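PDB 4JO5: cellulosome anchoring protein cohesin region from Clostridium thermocellum, which acts as a non-catalytic scaffold of the cellulosome, this part being its family 3a carbohydrate-binding module with flanking linkers, which binds cellulose. Local coordinates for residues P28-N33 against N137-N142; G17-E22 against F39-T44; N12-G17 against G174-S179. All blocks are in the same frame, centred on the assembly; numbering follows the deposited sequence.

In the fold
From the N terminus the chain first runs through 12-17, which meets 174-179 in interaction 3; this contact closes a loop holding nearly the whole module and brings the two ends of the modelled chain together. Straight after it, sharing G17, strand 19-25 pairs with strand 37-43 in interaction 2, a short loop nested within that of interaction 3. Segment 28-33 lies between those two strands but pairs with 137-142, so interaction 1 crosses interaction 2, and it too is nested inside interaction 3. Interactions 1 and 2 lie on opposite sides of the chain's centre, their centres about 27 Å apart: one ties two loops beside the calcium, the other two sheet strands.

Interaction 1: residues P28-N33 against N137-N142; sequences PSDTTN and NYTQSN. With CA (calcium ion), chain B; 1MZ (1-methylimidazole), chain I; SO4 (sulfate ion), chain E.
A two-stranded antiparallel sheet, strand 31-32 on strand 138-139, joins two distant loops at one end of the beta sandwich, beside the calcium ion. T32 and Y138 form the hydrogen-bonded pair, Y138 N to T32 O at 2.6 Å and T32 N to Y138 O at 3.1 Å; T31 and T139 form the non-hydrogen-bonded pair. Beyond it Q140 N bonds D30 O. The Q140 side chain reaches over to the partner loop: its NE2 lies 2.7 Å from S29 O, with a straight N-H...O angle of 178° and the acceptor in the amide plane. The second NE2 bond, to N27 O, fixes the rotation of this buried amide, while T32 CG2 packs on Q140 CG at 3.7 Å. With CG anti to the backbone N (chi1 178°), D30 swings its carboxylate back to the other loop, where OD1 receives S141 N at 2.9 Å, nearly along the C-O axis. A water bridges D30 OD2 to S141 OG on the solvent side. Y138 keeps the edge of its ring near T32 O and sends its hydroxyl to Q68. At the other end the amide planes of N33 and N137 stand 50° apart, N137 OD1 3.5 Å from N33 CB. N33 ND2 is held by W135 O and T32 OG1 by N27 ND2; N33, N137 and T32 border the bound 1-methylimidazole, with N137 OD1 3.4 Å from its C2. A sulfate, probably from the crystallisation liquor, accepts a bond from N137 N. T139 O and N142 OD1, each 2.4 Å from the calcium, share it with T61, D63, D143 and a water, so the small sheet leads into the calcium site of this CBM3 beta sandwich.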
loop_
_atom_site.group_PDB
_atom_site.type_symbol
_atom_site.label_atom_id
_atom_site.label_comp_id
_atom_site.label_asym_id
_atom_site.label_seq_id
_atom_site.Cartn_x
_atom_site.Cartn_y
_atom_site.Cartn_z
ATOM N N PRO A 28 -9.791 -0.754 13.331
ATOM C CA PRO A 28 -11.013 -1.205 12.657
ATOM C C PRO A 28 -12.211 -0.243 12.717
ATOM O O PRO A 28 -13.192 -0.520 12.036
ATOM C CB PRO A 28 -11.383 -2.470 13.442
ATOM C CG PRO A 28 -10.967 -2.144 14.829
ATOM C CD PRO A 28 -9.677 -1.337 14.678
ATOM N N SER A 29 -12.157 0.831 13.498
ATOM C CA SER A 29 -13.356 1.641 13.711
ATOM C C SER A 29 -13.823 2.327 12.448
ATOM O O SER A 29 -13.026 2.815 11.647
ATOM C CB SER A 29 -13.143 2.670 14.818
ATOM O OG SER A 29 -12.872 1.997 16.019
ATOM N N ASP A 30 -15.131 2.357 12.266
ATOM C CA ASP A 30 -15.683 2.899 11.038
ATOM C C ASP A 30 -15.423 4.395 11.018
ATOM O O ASP A 30 -14.970 4.939 9.998
ATOM C CB ASP A 30 -17.176 2.597 10.907
ATOM C CG ASP A 30 -17.781 3.194 9.659
ATOM O OD1 ASP A 30 -17.184 3.056 8.560
ATOM O OD2 ASP A 30 -18.861 3.817 9.780
ATOM N N THR A 31 -15.692 5.053 12.146
ATOM C CA THR A 31 -15.429 6.487 12.293
ATOM C C THR A 31 -14.143 6.693 13.039
ATOM O O THR A 31 -14.025 6.297 14.178
ATOM C CB THR A 31 -16.521 7.187 13.106
ATOM O OG1 THR A 31 -17.764 7.103 12.405
ATOM C CG2 THR A 31 -16.168 8.655 13.315
ATOM N N THR A 32 -13.170 7.328 12.405
ATOM C CA THR A 32 -11.856 7.431 12.990
ATOM C C THR A 32 -11.095 8.575 12.346
ATOM O O THR A 32 -11.349 8.929 11.190
ATOM C CB THR A 32 -11.063 6.108 12.792
ATOM O OG1 THR A 32 -9.811 6.189 13.474
ATOM C CG2 THR A 32 -10.791 5.845 11.308
ATOM N N ASN A 33 -10.142 9.137 13.070
ATOM C CA ASN A 33 -9.363 10.222 12.504
ATOM C C ASN A 33 -7.911 9.870 12.182
ATOM O O ASN A 33 -7.114 10.780 11.949
ATOM C CB ASN A 33 -9.430 11.466 13.380
ATOM C CG ASN A 33 -8.830 11.255 14.726
ATOM O OD1 ASN A 33 -8.282 10.194 15.022
ATOM N ND2 ASN A 33 -8.930 12.270 15.569
ATOM N N ASN A 137 -12.651 13.467 11.349
ATOM C CA ASN A 137 -12.906 12.052 11.100
ATOM C C ASN A 137 -13.014 11.625 9.639
ATOM O O ASN A 137 -13.448 12.372 8.756
ATOM C CB ASN A 137 -14.154 11.623 11.866
ATOM C CG ASN A 137 -13.920 11.579 13.365
ATOM O OD1 ASN A 137 -12.845 11.207 13.827
ATOM N ND2 ASN A 137 -14.920 11.964 14.126
ATOM N N TYR A 138 -12.570 10.400 9.421
ATOM C CA TYR A 138 -12.783 9.670 8.197
ATOM C C TYR A 138 -13.887 8.663 8.484
ATOM O O TYR A 138 -14.172 8.367 9.642
ATOM C CB TYR A 138 -11.560 8.846 7.853
ATOM C CG TYR A 138 -10.318 9.570 7.398
ATOM C CD1 TYR A 138 -10.234 10.111 6.125
ATOM C CD2 TYR A 138 -9.180 9.595 8.196
ATOM C CE1 TYR A 138 -9.054 10.698 5.666
ATOM C CE2 TYR A 138 -8.002 10.213 7.761
ATOM C CZ TYR A 138 -7.936 10.749 6.504
ATOM O OH TYR A 138 -6.761 11.356 6.086
ATOM N N THR A 139 -14.469 8.123 7.420
ATOM C CA THR A 139 -15.312 6.946 7.498
ATOM C C THR A 139 -14.616 5.873 6.702
ATOM O O THR A 139 -14.366 6.094 5.508
ATOM C CB THR A 139 -16.651 7.232 6.842
ATOM O OG1 THR A 139 -17.325 8.231 7.609
ATOM C CG2 THR A 139 -17.507 5.972 6.758
ATOM N N GLN A 140 -14.338 4.718 7.316
ATOM C CA GLN A 140 -13.574 3.671 6.644
ATOM C C GLN A 140 -14.421 2.685 5.802
ATOM O O GLN A 140 -13.895 2.052 4.893
ATOM C CB GLN A 140 -12.752 2.875 7.661
ATOM C CG GLN A 140 -11.752 3.733 8.451
ATOM C CD GLN A 140 -10.619 2.891 8.971
ATOM O OE1 GLN A 140 -9.615 2.714 8.287
ATOM N NE2 GLN A 140 -10.786 2.334 10.164
ATOM N N SER A 141 -15.720 2.598 6.077
ATOM C CA SER A 141 -16.617 1.702 5.335
ATOM C C SER A 141 -16.858 2.045 3.834
ATOM O O SER A 141 -17.363 1.210 3.078
ATOM C CB SER A 141 -17.961 1.590 6.057
ATOM O OG SER A 141 -18.648 2.821 6.053
ATOM N N ASN A 142 -16.499 3.247 3.398
ATOM C CA ASN A 142 -16.557 3.576 1.976
ATOM C C ASN A 142 -15.159 3.750 1.375
ATOM O O ASN A 142 -14.946 4.619 0.517
ATOM C CB ASN A 142 -17.388 4.836 1.749
ATOM C CG ASN A 142 -16.870 6.030 2.528
ATOM O OD1 ASN A 142 -15.820 5.973 3.162
ATOM N ND2 ASN A 142 -17.605 7.133 2.464
HETATM CA CA CA B . -13.810 7.321 3.490
HETATM N N1 1MZ I . -11.191 8.268 17.148
HETATM C C2 1MZ I . -11.725 9.377 16.481
HETATM N N3 1MZ I . -12.986 9.646 17.026
HETATM C C4 1MZ I . -13.235 8.686 18.054
HETATM C C5 1MZ I . -12.146 7.846 18.127
HETATM C CM1 1MZ I . -9.923 7.664 16.897
HETATM S S SO4 E . -15.706 15.470 12.435
HETATM O O1 SO4 E . -16.769 14.574 12.897
HETATM O O2 SO4 E . -15.765 15.564 10.977
HETATM O O3 SO4 E . -15.875 16.803 13.017
HETATM O O4 SO4 E . -14.397 14.960 12.836
HETATM O O HOH W 1 -20.471 4.453 7.812
HETATM O O HOH W 2 -11.693 7.281 4.818
#

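Interaction 2: residues G17-E22 against F39-T44; sequences GNLKVE and FKVTNT
Strands 19-22 and 39-43 run antiparallel, their axes 4.7 Å apart and 163° between directions, with hydrogen-bonded pairs at K20-T42 and E22-K40. All four backbone bonds of those pairs measure 2.9 Å from N to O. Past the regular pairing, T44 N still reaches N18 O, and T44 OG1 donates to G17 O at 2.8 Å from above the carbonyl plane. L19, V21, V41 and F39 turn into the sandwich: L19 CD2 lies against V41 CG1 at 3.8 Å, and V21 CG1 sits at the edge of the F39 ring, 4.1 Å from CD2. They help to form the core between the two sheets of the beta sandwich, meeting L54 and L56 of strand 54-60 and V167 and W168 of strand 165-168, while F23 meets F39 edge to face. N43, on the same side, is buried; its ND2 bonds L118 O and S47 O, and its OD1 takes G45 N. On the other side, E22 and K40 run side by side. Their charged ends, OE1 and NZ, stay 4.1 Å apart, beyond a salt bridge, but a water joins E22 OE2 to K40 NZ. K20 runs alongside T42 and bends at chi3 (68°), which brings its NZ within a long salt-bridge distance, 3.8 Å, of E22 OE1.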
loop_
_atom_site.group_PDB
_atom_site.type_symbol
_atom_site.label_atom_id
_atom_site.label_comp_id
_atom_site.label_asym_id
_atom_site.label_seq_id
_atom_site.Cartn_x
_atom_site.Cartn_y
_atom_site.Cartn_z
ATOM N N GLY A 17 3.298 -12.293 -10.459
ATOM C CA GLY A 17 4.040 -13.395 -9.884
ATOM C C GLY A 17 5.388 -13.005 -9.298
ATOM O O GLY A 17 6.099 -13.880 -8.744
ATOM N N ASN A 18 5.754 -11.720 -9.406
ATOM C CA ASN A 18 7.036 -11.249 -8.871
ATOM C C ASN A 18 6.905 -10.738 -7.445
ATOM O O ASN A 18 7.882 -10.714 -6.675
ATOM C CB ASN A 18 7.666 -10.153 -9.754
ATOM C CG ASN A 18 6.631 -9.317 -10.504
ATOM O OD1 ASN A 18 5.605 -8.934 -9.945
ATOM N ND2 ASN A 18 6.898 -9.046 -11.788
ATOM N N LEU A 19 5.691 -10.332 -7.100
ATOM C CA LEU A 19 5.379 -9.859 -5.750
ATOM C C LEU A 19 4.180 -10.562 -5.160
ATOM O O LEU A 19 3.217 -10.910 -5.850
ATOM C CB LEU A 19 5.028 -8.372 -5.775
ATOM C CG LEU A 19 6.144 -7.441 -6.208
ATOM C CD1 LEU A 19 5.616 -6.029 -6.166
ATOM C CD2 LEU A 19 7.365 -7.590 -5.315
ATOM N N LYS A 20 4.245 -10.756 -3.859
ATOM C CA LYS A 20 3.093 -11.137 -3.091
ATOM C C LYS A 20 2.863 -9.944 -2.177
ATOM O O LYS A 20 3.781 -9.485 -1.524
ATOM C CB LYS A 20 3.378 -12.382 -2.257
ATOM C CG LYS A 20 2.235 -12.680 -1.330
ATOM C CD LYS A 20 2.403 -13.983 -0.625
ATOM C CE LYS A 20 3.542 -13.970 0.363
ATOM N NZ LYS A 20 3.524 -15.244 1.163
ATOM N N VAL A 21 1.642 -9.439 -2.140
ATOM C CA VAL A 21 1.321 -8.297 -1.283
ATOM C C VAL A 21 0.312 -8.732 -0.243
ATOM O O VAL A 21 -0.795 -9.196 -0.576
ATOM C CB VAL A 21 0.725 -7.091 -2.059
ATOM C CG1 VAL A 21 0.458 -5.903 -1.113
ATOM C CG2 VAL A 21 1.639 -6.658 -3.183
ATOM N N GLU A 22 0.718 -8.625 1.005
ATOM C CA GLU A 22 -0.174 -8.860 2.119
ATOM C C GLU A 22 -0.370 -7.540 2.839
ATOM O O GLU A 22 0.471 -6.629 2.752
ATOM C CB GLU A 22 0.399 -9.906 3.075
ATOM C CG GLU A 22 0.557 -11.285 2.461
ATOM C CD GLU A 22 1.325 -12.247 3.385
ATOM O OE1 GLU A 22 2.575 -12.249 3.369
ATOM O OE2 GLU A 22 0.665 -12.990 4.134
ATOM N N PHE A 39 1.637 -2.810 5.297
ATOM C CA PHE A 39 1.931 -3.605 4.070
ATOM C C PHE A 39 3.069 -4.561 4.361
ATOM O O PHE A 39 3.983 -4.215 5.103
ATOM C CB PHE A 39 2.407 -2.743 2.893
ATOM C CG PHE A 39 1.338 -1.967 2.191
ATOM C CD1 PHE A 39 0.944 -0.731 2.653
ATOM C CD2 PHE A 39 0.771 -2.451 1.022
ATOM C CE1 PHE A 39 -0.029 -0.000 1.994
ATOM C CE2 PHE A 39 -0.218 -1.722 0.357
ATOM C CZ PHE A 39 -0.602 -0.496 0.844
ATOM N N LYS A 40 3.024 -5.746 3.746
ATOM C CA LYS A 40 4.127 -6.697 3.770
ATOM C C LYS A 40 4.254 -7.263 2.359
ATOM O O LYS A 40 3.377 -7.997 1.887
ATOM C CB LYS A 40 3.824 -7.817 4.754
ATOM C CG LYS A 40 4.885 -8.913 4.803
ATOM C CD LYS A 40 4.508 -9.969 5.835
ATOM C CE LYS A 40 5.291 -11.246 5.657
ATOM N NZ LYS A 40 4.960 -12.272 6.700
ATOM N N VAL A 41 5.328 -6.897 1.680
ATOM C CA VAL A 41 5.508 -7.205 0.256
ATOM C C VAL A 41 6.684 -8.173 0.153
ATOM O O VAL A 41 7.790 -7.854 0.573
ATOM C CB VAL A 41 5.813 -5.932 -0.534
ATOM C CG1 VAL A 41 5.968 -6.217 -2.016
ATOM C CG2 VAL A 41 4.684 -4.899 -0.317
ATOM N N THR A 42 6.436 -9.337 -0.426
ATOM C CA THR A 42 7.442 -10.380 -0.558
ATOM C C THR A 42 7.846 -10.504 -2.016
ATOM O O THR A 42 7.009 -10.469 -2.915
ATOM C CB THR A 42 6.903 -11.729 -0.046
ATOM O OG1 THR A 42 6.566 -11.579 1.335
ATOM C CG2 THR A 42 7.960 -12.854 -0.196
ATOM N N ASN A 43 9.141 -10.619 -2.236
ATOM C CA ASN A 43 9.681 -10.860 -3.559
ATOM C C ASN A 43 9.562 -12.351 -3.859
ATOM O O ASN A 43 10.321 -13.149 -3.326
ATOM C CB ASN A 43 11.148 -10.420 -3.623
ATOM C CG ASN A 43 11.743 -10.620 -4.991
ATOM O OD1 ASN A 43 11.129 -11.251 -5.851
ATOM N ND2 ASN A 43 12.927 -10.068 -5.217
ATOM N N THR A 44 8.612 -12.717 -4.713
ATOM C CA THR A 44 8.354 -14.123 -5.040
ATOM C C THR A 44 9.039 -14.554 -6.322
ATOM O O THR A 44 8.835 -15.665 -6.800
ATOM C CB THR A 44 6.840 -14.390 -5.153
ATOM O OG1 THR A 44 6.232 -13.419 -6.015
ATOM C CG2 THR A 44 6.193 -14.259 -3.771
HETATM O O HOH W 3 4.047 -10.645 1.583
HETATM O O HOH W 4 2.384 -13.426 6.197
#

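Interaction 3: residues N12-G17 against G174-S179; sequences NTPVSG and GSVVPS
V177, P14 and V176 carry most of this small surface contact, in which the segment ahead of strand 19-25 lies against the one that follows strand 165-168. V177 has the most surface covered: its two methyls lie along the backbone from P14 to S16. With CG2 anti to the carbonyl carbon and CG1 anti to the backbone N (chi1 168°), CG2 comes to 3.6 Å from P14 O and 4.0 Å from V15 CA, and CG1 to 3.9 Å from S16 OG. P14 presents its ring across V176, the two side chains meeting at an angle with CD 4.1 Å from V176 CG1. A single water links the backbones beside this patch, donating to P14 O at 2.7 Å and accepting from V177 N at 2.9 Å. The first segment is also held to the module, S16 by backbone bonding with V167 and T13 OG1 by D156; V176 touches K170, and P14 also touches T180. A proline ring and valine methyls, with one bridging water and no direct polar bond between the segments, imply that the two terminal segments are probably held together by modest apolar packing.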
loop_
_atom_site.group_PDB
_atom_site.type_symbol
_atom_site.label_atom_id
_atom_site.label_comp_id
_atom_site.label_asym_id
_atom_site.label_seq_id
_atom_site.Cartn_x
_atom_site.Cartn_y
_atom_site.Cartn_z
ATOM N N ASN A 12 -9.649 -13.965 -7.626
ATOM C CA ASN A 12 -10.255 -13.509 -8.868
ATOM C C ASN A 12 -9.294 -12.621 -9.683
ATOM O O ASN A 12 -9.360 -12.577 -10.915
ATOM C CB ASN A 12 -11.553 -12.756 -8.545
ATOM C CG ASN A 12 -12.586 -12.844 -9.663
ATOM O OD1 ASN A 12 -13.335 -13.822 -9.764
ATOM N ND2 ASN A 12 -12.645 -11.808 -10.495
ATOM N N THR A 13 -8.385 -11.934 -8.997
ATOM C CA THR A 13 -7.549 -10.903 -9.623
ATOM C C THR A 13 -6.178 -11.446 -10.052
ATOM O O THR A 13 -5.510 -12.082 -9.254
ATOM C CB THR A 13 -7.343 -9.746 -8.628
ATOM O OG1 THR A 13 -8.628 -9.207 -8.302
ATOM C CG2 THR A 13 -6.478 -8.650 -9.207
ATOM N N PRO A 14 -5.754 -11.180 -11.304
ATOM C CA PRO A 14 -4.462 -11.708 -11.780
ATOM C C PRO A 14 -3.264 -11.019 -11.136
ATOM O O PRO A 14 -3.329 -9.841 -10.785
ATOM C CB PRO A 14 -4.462 -11.378 -13.279
ATOM C CG PRO A 14 -5.862 -10.920 -13.613
ATOM C CD PRO A 14 -6.457 -10.414 -12.351
ATOM N N VAL A 15 -2.163 -11.747 -11.027
ATOM C CA VAL A 15 -0.913 -11.169 -10.546
ATOM C C VAL A 15 0.229 -11.522 -11.481
ATOM O O VAL A 15 0.215 -12.533 -12.191
ATOM C CB VAL A 15 -0.576 -11.660 -9.117
ATOM C CG1 VAL A 15 -1.711 -11.323 -8.158
ATOM C CG2 VAL A 15 -0.320 -13.160 -9.100
ATOM N N SER A 16 1.238 -10.687 -11.458
ATOM C CA SER A 16 2.409 -10.919 -12.272
ATOM C C SER A 16 3.246 -12.099 -11.769
ATOM O O SER A 16 3.829 -12.822 -12.560
ATOM C CB SER A 16 3.248 -9.664 -12.283
ATOM O OG SER A 16 3.410 -9.244 -13.583
ATOM N N GLY A 17 3.298 -12.293 -10.459
ATOM C CA GLY A 17 4.040 -13.395 -9.884
ATOM C C GLY A 17 5.388 -13.005 -9.298
ATOM O O GLY A 17 6.099 -13.880 -8.744
ATOM N N GLY A 174 -10.775 -0.565 -12.357
ATOM C CA GLY A 174 -10.870 -1.843 -13.047
ATOM C C GLY A 174 -9.578 -2.398 -13.629
ATOM O O GLY A 174 -9.526 -3.579 -13.960
ATOM N N SER A 175 -8.556 -1.553 -13.774
ATOM C CA SER A 175 -7.281 -1.962 -14.358
ATOM C C SER A 175 -6.681 -3.140 -13.611
ATOM O O SER A 175 -6.661 -3.151 -12.370
ATOM C CB SER A 175 -6.275 -0.810 -14.330
ATOM O OG SER A 175 -6.663 0.228 -15.210
ATOM N N VAL A 176 -6.204 -4.125 -14.375
ATOM C CA VAL A 176 -5.458 -5.258 -13.822
ATOM C C VAL A 176 -4.096 -5.384 -14.524
ATOM O O VAL A 176 -3.782 -4.624 -15.438
ATOM C CB VAL A 176 -6.249 -6.574 -13.975
ATOM C CG1 VAL A 176 -7.490 -6.551 -13.073
ATOM C CG2 VAL A 176 -6.627 -6.818 -15.448
ATOM N N VAL A 177 -3.292 -6.341 -14.086
ATOM C CA VAL A 177 -1.962 -6.569 -14.657
ATOM C C VAL A 177 -2.035 -6.576 -16.210
ATOM O O VAL A 177 -2.910 -7.239 -16.778
ATOM C CB VAL A 177 -1.393 -7.907 -14.110
ATOM C CG1 VAL A 177 -0.155 -8.347 -14.883
ATOM C CG2 VAL A 177 -1.092 -7.768 -12.623
ATOM N N PRO A 178 -1.139 -5.826 -16.902
ATOM C CA PRO A 178 -1.139 -5.849 -18.385
ATOM C C PRO A 178 -1.161 -7.267 -18.973
ATOM O O PRO A 178 -0.499 -8.158 -18.413
ATOM C CB PRO A 178 0.186 -5.167 -18.754
ATOM C CG PRO A 178 0.539 -4.320 -17.564
ATOM C CD PRO A 178 -0.056 -4.984 -16.355
ATOM N N SER A 179 -1.918 -7.433 -20.065
ATOM C CA SER A 179 -2.111 -8.692 -20.809
ATOM C C SER A 179 -3.099 -9.650 -20.138
ATOM O O SER A 179 -3.421 -10.687 -20.711
ATOM C CB SER A 179 -0.784 -9.436 -21.084
ATOM O OG SER A 179 -0.426 -10.276 -19.990
HETATM O O HOH W 5 -4.231 -7.429 -11.563
#